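Long-range contacts in Crov588 (PDB 6NYR), which is of unknown function but folds as a circular leucine-rich-repeat protein built of FNIP repeats, an architecture often used for binding other proteins: residues 87-92 with 106-111; 266-271 with 290-295; 493-498 with 515-520. All blocks are in the same frame, centred on the assembly; numbering follows the deposited sequence.

Along the chain the three contacts come in series, contact 1 closing before contact 2 opens and contact 2 before contact 3, each in a different FNIP repeat range of the circular leucine-rich-repeat fold. Their centres lie about 52 Å (1 to 2), 56 Å (2 to 3) and 65 Å (1 to 3) apart, without touching. Contact 3, centred about 29 Å from the centre of the chain, pairs two parallel strands. Contacts 1 and 2, both about 37 Å from it, join helix 89-93 with a loop and two loops. Neighbouring coils are thus joined by strand pairing nearer the centre and by side-chain packing farther out, an arrangement repeated round the ring.

Contact 1. Residues 87-92 with 106-111; sequences HSLEEL and DVFNQE
In this leucine-rich-repeat solenoid, the start of the short helix 89-93 meets the loop that follows strand 101-103, and the join is made round one aromatic side chain, Phe108. Its CG stands anti to the backbone N (chi1 -178°), which carries the ring toward residues 87-92. The His87 ring presents its edge to the Phe108 face in an offset edge-to-face pair, with centroids 5.9 Å apart and planes at 67°. The two side chains cross at about a right angle, and His87 CB lies 3.5 Å from Phe108 CD1. At the Phe108 edge, close to the ring plane, His87 O stands 3.2 Å from Phe108 CD1. Two leucines meet the far end of the ring: Leu92 arrives tip to tip, its CD1 3.6 Å from Phe108 CZ, while Leu89 crosses the ring's direction and places CD2 at the edge, 3.8 Å from Phe108 CZ. The backbone N of Gln110 lies over the centre of one face of Phe108.

The imidazole is itself held from several directions. NE2 accepts from Gly105 N, ND1 makes a weak bond to Glu91 OE2, and Leu92 CD2 rests over one ring face, offset toward the rim. Glu91 OE2 also forms a salt bridge with Lys85. With NE2 an acceptor and ND1 donating, the ring is probably neutral, its proton on ND1. Ser88 is the N-cap of the helix: its OG accepts from Glu91 N in a nearly straight bond (167°), fixing the first turn beside the ring pair. Nearby, the extended Gln110 side chain brings NE2 to 3.1 Å from His87 O, but the angle is too poor for a hydrogen bond.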
loop_
_atom_site.group_PDB
_atom_site.type_symbol
_atom_site.label_atom_id
_atom_site.label_comp_id
_atom_site.label_asym_id
_atom_site.label_seq_id
_atom_site.Cartn_x
_atom_site.Cartn_y
_atom_site.Cartn_z
ATOM N N HIS A 87 5.191 3.115 -35.385
ATOM C CA HIS A 87 6.030 4.180 -35.906
ATOM C C HIS A 87 6.539 3.805 -37.292
ATOM O O HIS A 87 6.816 2.639 -37.583
ATOM C CB HIS A 87 7.254 4.473 -35.011
ATOM C CG HIS A 87 6.903 4.894 -33.619
ATOM N ND1 HIS A 87 6.387 6.139 -33.323
ATOM C CD2 HIS A 87 7.007 4.240 -32.439
ATOM C CE1 HIS A 87 6.176 6.226 -32.022
ATOM N NE2 HIS A 87 6.546 5.089 -31.462
ATOM N N SER A 88 6.673 4.819 -38.146
ATOM C CA SER A 88 7.530 4.743 -39.320
ATOM C C SER A 88 8.894 5.325 -38.955
ATOM O O SER A 88 9.024 6.092 -37.996
ATOM C CB SER A 88 6.933 5.506 -40.502
ATOM O OG SER A 88 7.221 6.885 -40.413
ATOM N N LEU A 89 9.922 4.940 -39.714
ATOM C CA LEU A 89 11.249 5.488 -39.454
ATOM C C LEU A 89 11.294 6.989 -39.699
ATOM O O LEU A 89 12.032 7.698 -39.005
ATOM C CB LEU A 89 12.291 4.765 -40.303
ATOM C CG LEU A 89 12.287 3.239 -40.139
ATOM C CD1 LEU A 89 13.194 2.573 -41.155
ATOM C CD2 LEU A 89 12.684 2.865 -38.719
ATOM N N GLU A 90 10.539 7.482 -40.684
ATOM C CA GLU A 90 10.362 8.919 -40.840
ATOM C C GLU A 90 9.900 9.561 -39.537
ATOM O O GLU A 90 10.471 10.561 -39.089
ATOM C CB GLU A 90 9.360 9.206 -41.962
ATOM C CG GLU A 90 8.984 10.680 -42.078
ATOM C CD GLU A 90 8.504 11.067 -43.464
ATOM O OE1 GLU A 90 9.258 10.852 -44.436
ATOM O OE2 GLU A 90 7.378 11.595 -43.581
ATOM N N GLU A 91 8.853 9.006 -38.922
ATOM C CA GLU A 91 8.366 9.544 -37.655
ATOM C C GLU A 91 9.494 9.672 -36.637
ATOM O O GLU A 91 9.628 10.702 -35.964
ATOM C CB GLU A 91 7.240 8.663 -37.104
ATOM C CG GLU A 91 6.821 9.037 -35.691
ATOM C CD GLU A 91 5.408 8.602 -35.354
ATOM O OE1 GLU A 91 4.617 8.333 -36.283
ATOM O OE2 GLU A 91 5.084 8.539 -34.149
ATOM N N LEU A 92 10.311 8.625 -36.496
ATOM C CA LEU A 92 11.383 8.656 -35.507
ATOM C C LEU A 92 12.429 9.701 -35.872
ATOM O O LEU A 92 12.980 10.379 -34.996
ATOM C CB LEU A 92 12.024 7.277 -35.386
ATOM C CG LEU A 92 11.078 6.132 -35.020
ATOM C CD1 LEU A 92 11.867 4.841 -34.834
ATOM C CD2 LEU A 92 10.262 6.475 -33.783
ATOM N N ASP A 106 4.423 -0.120 -28.844
ATOM C CA ASP A 106 4.612 -1.562 -28.778
ATOM C C ASP A 106 4.417 -2.257 -30.118
ATOM O O ASP A 106 4.856 -3.402 -30.267
ATOM C CB ASP A 106 3.656 -2.161 -27.743
ATOM C CG ASP A 106 4.005 -1.749 -26.325
ATOM O OD1 ASP A 106 5.206 -1.567 -26.030
ATOM O OD2 ASP A 106 3.077 -1.596 -25.504
ATOM N N VAL A 107 3.773 -1.609 -31.088
ATOM C CA VAL A 107 3.653 -2.225 -32.403
ATOM C C VAL A 107 4.966 -2.128 -33.180
ATOM O O VAL A 107 5.291 -3.028 -33.963
ATOM C CB VAL A 107 2.514 -1.586 -33.211
ATOM C CG1 VAL A 107 2.456 -2.179 -34.619
ATOM C CG2 VAL A 107 1.181 -1.760 -32.503
ATOM N N PHE A 108 5.730 -1.058 -32.977
ATOM C CA PHE A 108 6.901 -0.809 -33.802
ATOM C C PHE A 108 7.812 -2.026 -33.832
ATOM O O PHE A 108 8.167 -2.584 -32.792
ATOM C CB PHE A 108 7.671 0.396 -33.275
ATOM C CG PHE A 108 8.875 0.739 -34.096
ATOM C CD1 PHE A 108 8.727 1.296 -35.354
ATOM C CD2 PHE A 108 10.151 0.504 -33.620
ATOM C CE1 PHE A 108 9.825 1.622 -36.117
ATOM C CE2 PHE A 108 11.256 0.826 -34.380
ATOM C CZ PHE A 108 11.094 1.384 -35.633
ATOM N N ASN A 109 8.208 -2.420 -35.037
ATOM C CA ASN A 109 9.040 -3.600 -35.212
ATOM C C ASN A 109 9.740 -3.536 -36.563
ATOM O O ASN A 109 9.597 -4.445 -37.386
ATOM C CB ASN A 109 8.193 -4.867 -35.093
ATOM C CG ASN A 109 9.037 -6.117 -35.068
ATOM O OD1 ASN A 109 10.230 -6.064 -34.774
ATOM N ND2 ASN A 109 8.429 -7.246 -35.388
ATOM N N GLN A 110 10.497 -2.466 -36.789
ATOM C CA GLN A 110 11.284 -2.293 -38.001
ATOM C C GLN A 110 12.720 -1.975 -37.612
ATOM O O GLN A 110 12.978 -1.374 -36.566
ATOM C CB GLN A 110 10.745 -1.174 -38.888
ATOM C CG GLN A 110 9.357 -1.403 -39.429
ATOM C CD GLN A 110 8.772 -0.138 -40.027
ATOM O OE1 GLN A 110 9.301 0.417 -40.991
ATOM N NE2 GLN A 110 7.679 0.333 -39.442
ATOM N N GLU A 111 13.654 -2.367 -38.470
ATOM C CA GLU A 111 15.068 -2.179 -38.176
ATOM C C GLU A 111 15.395 -0.692 -38.132
ATOM O O GLU A 111 15.168 0.032 -39.107
ATOM C CB GLU A 111 15.911 -2.904 -39.222
ATOM C CG GLU A 111 17.396 -2.851 -38.963
ATOM C CD GLU A 111 18.153 -3.908 -39.748
ATOM O OE1 GLU A 111 17.527 -4.910 -40.159
ATOM O OE2 GLU A 111 19.378 -3.747 -39.939
#

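Contact 2. Residues 266-271 with 290-295; sequences ITENVL and ENVLPN
Two corresponding loops of neighbouring coils, one after strand 255-257 and the other after strand 277-279, face each other here on the side of the leucine-rich-repeat ring away from its strands.

Apolar side-chain contacts fall into two groups. In the first, Ile266 and Val292 cross obliquely, with Ile266 CG2 3.8 Å from Val292 CG1; both branches stand anti to their own backbone N, and chi1 of Val292 is -179°. The second group is gathered by Leu271, whose CG lies anti to the carbonyl carbon (chi1 -62°). Its CB packs 3.7 Å from Pro294 CD, the two side chains crossing obliquely, and its CD1 comes 4.0 Å from Leu293 CD2. Leu271 and Pro294 also both touch Ile278 on strand 277-279, which ties this loop pair to the strand layer.

Contacts of carbon with backbone oxygen form the other class. Val292 CG1 approaches Ile266 O at 3.3 Å and Thr267 O at 3.4 Å, so one methyl sits against two successive carbonyls. In return Leu271 CD1 lies 3.7 Å from Val292 O. Toward the exposed margin the extended Glu268 side chain runs past the other loop with its CB 3.9 Å from Asn291 O.

No hydrogen bond joins the two segments, although the backbones approach to 4.6 Å between Glu268 CA and Val292 CA. Cohesion at this level of the coil therefore rests on burial of Ile266, Leu271, Val292 and Pro294 and on van der Waals contact, with the exposed Glu268 and Asn291 bordering that apolar centre.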
loop_
_atom_site.group_PDB
_atom_site.type_symbol
_atom_site.label_atom_id
_atom_site.label_comp_id
_atom_site.label_asym_id
_atom_site.label_seq_id
_atom_site.Cartn_x
_atom_site.Cartn_y
_atom_site.Cartn_z
ATOM N N ILE A 266 26.062 -25.210 0.866
ATOM C CA ILE A 266 26.987 -24.085 0.928
ATOM C C ILE A 266 28.032 -24.412 1.986
ATOM O O ILE A 266 27.699 -24.562 3.169
ATOM C CB ILE A 266 26.277 -22.759 1.240
ATOM C CG1 ILE A 266 25.164 -22.505 0.223
ATOM C CG2 ILE A 266 27.273 -21.607 1.235
ATOM C CD1 ILE A 266 24.337 -21.270 0.509
ATOM N N THR A 267 29.284 -24.532 1.561
ATOM C CA THR A 267 30.380 -24.846 2.459
ATOM C C THR A 267 31.048 -23.547 2.917
ATOM O O THR A 267 30.521 -22.449 2.718
ATOM C CB THR A 267 31.375 -25.781 1.773
ATOM O OG1 THR A 267 32.078 -25.069 0.749
ATOM C CG2 THR A 267 30.650 -26.960 1.149
ATOM N N GLU A 268 32.218 -23.663 3.542
ATOM C CA GLU A 268 32.914 -22.517 4.102
ATOM C C GLU A 268 33.628 -21.735 3.004
ATOM O O GLU A 268 33.965 -22.266 1.943
ATOM C CB GLU A 268 33.929 -22.972 5.151
ATOM C CG GLU A 268 33.392 -23.990 6.140
ATOM C CD GLU A 268 34.470 -24.528 7.063
ATOM O OE1 GLU A 268 35.506 -23.850 7.233
ATOM O OE2 GLU A 268 34.282 -25.634 7.613
ATOM N N ASN A 269 33.855 -20.448 3.274
ATOM C CA ASN A 269 34.575 -19.566 2.356
ATOM C C ASN A 269 33.847 -19.405 1.026
ATOM O O ASN A 269 34.466 -19.119 -0.002
ATOM C CB ASN A 269 36.006 -20.057 2.108
ATOM C CG ASN A 269 36.903 -19.885 3.315
ATOM O OD1 ASN A 269 37.433 -18.800 3.553
ATOM N ND2 ASN A 269 37.086 -20.957 4.077
ATOM N N VAL A 270 32.531 -19.581 1.028
ATOM C CA VAL A 270 31.711 -19.337 -0.155
ATOM C C VAL A 270 30.934 -18.032 -0.040
ATOM O O VAL A 270 30.895 -17.240 -0.980
ATOM C CB VAL A 270 30.761 -20.532 -0.399
ATOM C CG1 VAL A 270 29.839 -20.253 -1.576
ATOM C CG2 VAL A 270 31.553 -21.809 -0.626
ATOM N N LEU A 271 30.322 -17.793 1.102
ATOM C CA LEU A 271 29.593 -16.559 1.355
ATOM C C LEU A 271 30.561 -15.484 1.829
ATOM O O LEU A 271 31.124 -15.592 2.921
ATOM C CB LEU A 271 28.484 -16.786 2.395
ATOM C CG LEU A 271 27.403 -17.784 1.994
ATOM C CD1 LEU A 271 26.433 -18.008 3.142
ATOM C CD2 LEU A 271 26.672 -17.307 0.753
ATOM N N GLU A 290 28.963 -24.589 10.730
ATOM C CA GLU A 290 29.455 -23.665 11.748
ATOM C C GLU A 290 29.942 -22.342 11.168
ATOM O O GLU A 290 29.424 -21.275 11.520
ATOM C CB GLU A 290 30.573 -24.332 12.559
ATOM C CG GLU A 290 30.162 -24.764 13.955
ATOM C CD GLU A 290 31.339 -24.885 14.910
ATOM O OE1 GLU A 290 32.463 -24.475 14.543
ATOM O OE2 GLU A 290 31.139 -25.385 16.038
ATOM N N ASN A 291 30.960 -22.378 10.313
ATOM C CA ASN A 291 31.587 -21.139 9.864
ATOM C C ASN A 291 31.258 -20.854 8.406
ATOM O O ASN A 291 32.144 -20.540 7.604
ATOM C CB ASN A 291 33.101 -21.210 10.083
ATOM C CG ASN A 291 33.475 -21.248 11.559
ATOM O OD1 ASN A 291 33.772 -22.310 12.111
ATOM N ND2 ASN A 291 33.456 -20.087 12.203
ATOM N N VAL A 292 29.976 -20.941 8.072
ATOM C CA VAL A 292 29.500 -20.774 6.705
ATOM C C VAL A 292 28.906 -19.391 6.487
ATOM O O VAL A 292 29.177 -18.745 5.475
ATOM C CB VAL A 292 28.473 -21.882 6.369
ATOM C CG1 VAL A 292 27.983 -21.746 4.940
ATOM C CG2 VAL A 292 29.079 -23.259 6.620
ATOM N N LEU A 293 28.076 -18.931 7.416
ATOM C CA LEU A 293 27.407 -17.651 7.252
ATOM C C LEU A 293 28.394 -16.509 7.470
ATOM O O LEU A 293 29.253 -16.588 8.355
ATOM C CB LEU A 293 26.248 -17.534 8.236
ATOM C CG LEU A 293 25.072 -18.493 8.033
ATOM C CD1 LEU A 293 24.045 -18.316 9.135
ATOM C CD2 LEU A 293 24.459 -18.273 6.664
ATOM N N PRO A 294 28.298 -15.437 6.685
ATOM C CA PRO A 294 29.235 -14.320 6.857
ATOM C C PRO A 294 29.068 -13.665 8.220
ATOM O O PRO A 294 28.015 -13.743 8.857
ATOM C CB PRO A 294 28.877 -13.353 5.719
ATOM C CG PRO A 294 27.558 -13.796 5.188
ATOM C CD PRO A 294 27.325 -15.220 5.596
ATOM N N ASN A 295 30.136 -13.007 8.664
ATOM C CA ASN A 295 30.167 -12.381 9.979
ATOM C C ASN A 295 29.581 -10.975 9.986
ATOM O O ASN A 295 29.430 -10.391 11.064
ATOM C CB ASN A 295 31.611 -12.358 10.494
ATOM C CG ASN A 295 32.569 -11.688 9.526
ATOM O OD1 ASN A 295 32.165 -10.867 8.701
ATOM N ND2 ASN A 295 33.844 -12.054 9.610
#

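Contact 3. Residues 493-498 with 515-520; sequences DRLTYL and NSLTHL
The carbonyl oxygen of Thr496 is gripped by two backbone N-H groups, both from the next coil of this leucine-rich-repeat solenoid. His519 N donates at 2.9 Å, almost along the C=O axis of Thr496 (178°), whereas Thr518 N, at 3.0 Å from Thr496 O, comes in the carbonyl plane on a lone pair. Thr518 OG1, 3.3 Å from Thr496 O, is a possible third donor, not settled because that hydroxyl also meets His519 ND1. The grip sits where the chain enters the parallel strands 497-499 and 519-521, paired Tyr497 with His519 and Leu498 with Leu520. The pairing continues through Leu498 N to His519 O, a bond of 158° at hydrogen whose donor stands above the carbonyl plane.

Before the strands, Ser516 OG occupies the crowded position between its backbone N and carbonyl carbon (chi1 52°). This points it at two acceptors, 2.6 Å from Asp493 O and 2.9 Å from Leu495 O, with a single proton to share.

The leucines hold the buried side. Leu495 and Leu517 run side by side in the same direction, and Leu517 CD1 lies 3.8 Å from both Leu495 CG and Leu498 CB. Leu498 and Leu520 repeat this parallel arrangement, each with CG anti to its backbone N.

On the other sheet face, Tyr497 and His519 cross obliquely, with Tyr497 CD2 3.8 Å from His519 CB. Tyr497 OH is hydrogen-bonded to Glu499 OE1, and His519 stacks on His541. The imidazole's rotation is fixed in part at its edge, where ND1 of His519 is hydrogen-bonded, in the ring plane, to Thr518 OG1.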
loop_
_atom_site.group_PDB
_atom_site.type_symbol
_atom_site.label_atom_id
_atom_site.label_comp_id
_atom_site.label_asym_id
_atom_site.label_seq_id
_atom_site.Cartn_x
_atom_site.Cartn_y
_atom_site.Cartn_z
ATOM N N ASP A 493 -12.052 8.039 31.684
ATOM C CA ASP A 493 -12.177 9.473 31.460
ATOM C C ASP A 493 -11.294 10.011 30.343
ATOM O O ASP A 493 -11.434 11.189 29.993
ATOM C CB ASP A 493 -11.849 10.236 32.751
ATOM C CG ASP A 493 -12.818 9.937 33.867
ATOM O OD1 ASP A 493 -14.001 9.676 33.563
ATOM O OD2 ASP A 493 -12.403 9.972 35.044
ATOM N N ARG A 494 -10.378 9.216 29.796
ATOM C CA ARG A 494 -9.551 9.677 28.687
ATOM C C ARG A 494 -9.933 9.033 27.359
ATOM O O ARG A 494 -9.237 9.238 26.358
ATOM C CB ARG A 494 -8.069 9.430 28.974
ATOM C CG ARG A 494 -7.513 10.264 30.112
ATOM C CD ARG A 494 -6.023 10.012 30.314
ATOM N NE ARG A 494 -5.441 10.948 31.270
ATOM C CZ ARG A 494 -4.664 11.976 30.941
ATOM N NH1 ARG A 494 -4.365 12.216 29.671
ATOM N NH2 ARG A 494 -4.185 12.766 31.889
ATOM N N LEU A 495 -11.025 8.275 27.322
ATOM C CA LEU A 495 -11.450 7.608 26.096
ATOM C C LEU A 495 -11.884 8.631 25.057
ATOM O O LEU A 495 -12.799 9.423 25.298
ATOM C CB LEU A 495 -12.593 6.644 26.400
ATOM C CG LEU A 495 -13.128 5.768 25.270
ATOM C CD1 LEU A 495 -12.030 4.953 24.634
ATOM C CD2 LEU A 495 -14.231 4.858 25.816
ATOM N N THR A 496 -11.218 8.617 23.902
ATOM C CA THR A 496 -11.600 9.462 22.779
ATOM C C THR A 496 -12.260 8.697 21.643
ATOM O O THR A 496 -13.049 9.283 20.904
ATOM C CB THR A 496 -10.374 10.197 22.212
ATOM O OG1 THR A 496 -9.415 9.240 21.739
ATOM C CG2 THR A 496 -9.740 11.090 23.266
ATOM N N TYR A 497 -11.969 7.407 21.489
ATOM C CA TYR A 497 -12.467 6.625 20.363
ATOM C C TYR A 497 -13.166 5.384 20.890
ATOM O O TYR A 497 -12.578 4.611 21.655
ATOM C CB TYR A 497 -11.327 6.241 19.414
ATOM C CG TYR A 497 -11.758 5.481 18.177
ATOM C CD1 TYR A 497 -11.953 4.106 18.211
ATOM C CD2 TYR A 497 -11.961 6.137 16.971
ATOM C CE1 TYR A 497 -12.339 3.408 17.082
ATOM C CE2 TYR A 497 -12.353 5.445 15.834
ATOM C CZ TYR A 497 -12.539 4.081 15.894
ATOM O OH TYR A 497 -12.923 3.388 14.770
ATOM N N LEU A 498 -14.424 5.204 20.490
ATOM C CA LEU A 498 -15.208 4.034 20.871
ATOM C C LEU A 498 -15.913 3.518 19.628
ATOM O O LEU A 498 -16.759 4.216 19.061
ATOM C CB LEU A 498 -16.230 4.376 21.957
ATOM C CG LEU A 498 -17.233 3.280 22.322
ATOM C CD1 LEU A 498 -16.536 2.091 22.970
ATOM C CD2 LEU A 498 -18.338 3.823 23.227
ATOM N N ASN A 515 -16.969 12.527 28.879
ATOM C CA ASN A 515 -16.812 13.844 28.273
ATOM C C ASN A 515 -15.443 14.041 27.637
ATOM O O ASN A 515 -15.038 15.175 27.364
ATOM C CB ASN A 515 -17.080 14.933 29.316
ATOM C CG ASN A 515 -18.556 15.092 29.619
ATOM O OD1 ASN A 515 -19.336 15.471 28.746
ATOM N ND2 ASN A 515 -18.949 14.796 30.853
ATOM N N SER A 516 -14.714 12.948 27.426
ATOM C CA SER A 516 -13.494 12.970 26.631
ATOM C C SER A 516 -13.685 12.375 25.242
ATOM O O SER A 516 -12.792 12.510 24.396
ATOM C CB SER A 516 -12.372 12.210 27.354
ATOM O OG SER A 516 -12.805 10.917 27.743
ATOM N N LEU A 517 -14.825 11.734 24.986
ATOM C CA LEU A 517 -15.049 11.021 23.735
ATOM C C LEU A 517 -15.278 11.997 22.590
ATOM O O LEU A 517 -16.196 12.824 22.639
ATOM C CB LEU A 517 -16.253 10.094 23.877
ATOM C CG LEU A 517 -16.408 8.976 22.852
ATOM C CD1 LEU A 517 -15.349 7.909 23.079
ATOM C CD2 LEU A 517 -17.803 8.372 22.913
ATOM N N THR A 518 -14.454 11.885 21.549
ATOM C CA THR A 518 -14.600 12.694 20.348
ATOM C C THR A 518 -15.188 11.916 19.180
ATOM O O THR A 518 -15.859 12.511 18.331
ATOM C CB THR A 518 -13.240 13.274 19.926
ATOM O OG1 THR A 518 -12.344 12.205 19.601
ATOM C CG2 THR A 518 -12.649 14.121 21.034
ATOM N N HIS A 519 -14.937 10.609 19.107
ATOM C CA HIS A 519 -15.340 9.783 17.974
ATOM C C HIS A 519 -16.221 8.637 18.456
ATOM O O HIS A 519 -15.825 7.880 19.344
ATOM C CB HIS A 519 -14.120 9.215 17.240
ATOM C CG HIS A 519 -13.334 10.238 16.483
ATOM N ND1 HIS A 519 -12.617 11.238 17.104
ATOM C CD2 HIS A 519 -13.150 10.409 15.154
ATOM C CE1 HIS A 519 -12.028 11.985 16.187
ATOM N NE2 HIS A 519 -12.333 11.503 14.997
ATOM N N LEU A 520 -17.407 8.506 17.864
ATOM C CA LEU A 520 -18.324 7.420 18.194
ATOM C C LEU A 520 -18.765 6.744 16.904
ATOM O O LEU A 520 -19.206 7.415 15.965
ATOM C CB LEU A 520 -19.534 7.932 18.975
ATOM C CG LEU A 520 -20.516 6.864 19.446
ATOM C CD1 LEU A 520 -19.809 5.793 20.270
ATOM C CD2 LEU A 520 -21.650 7.489 20.245
#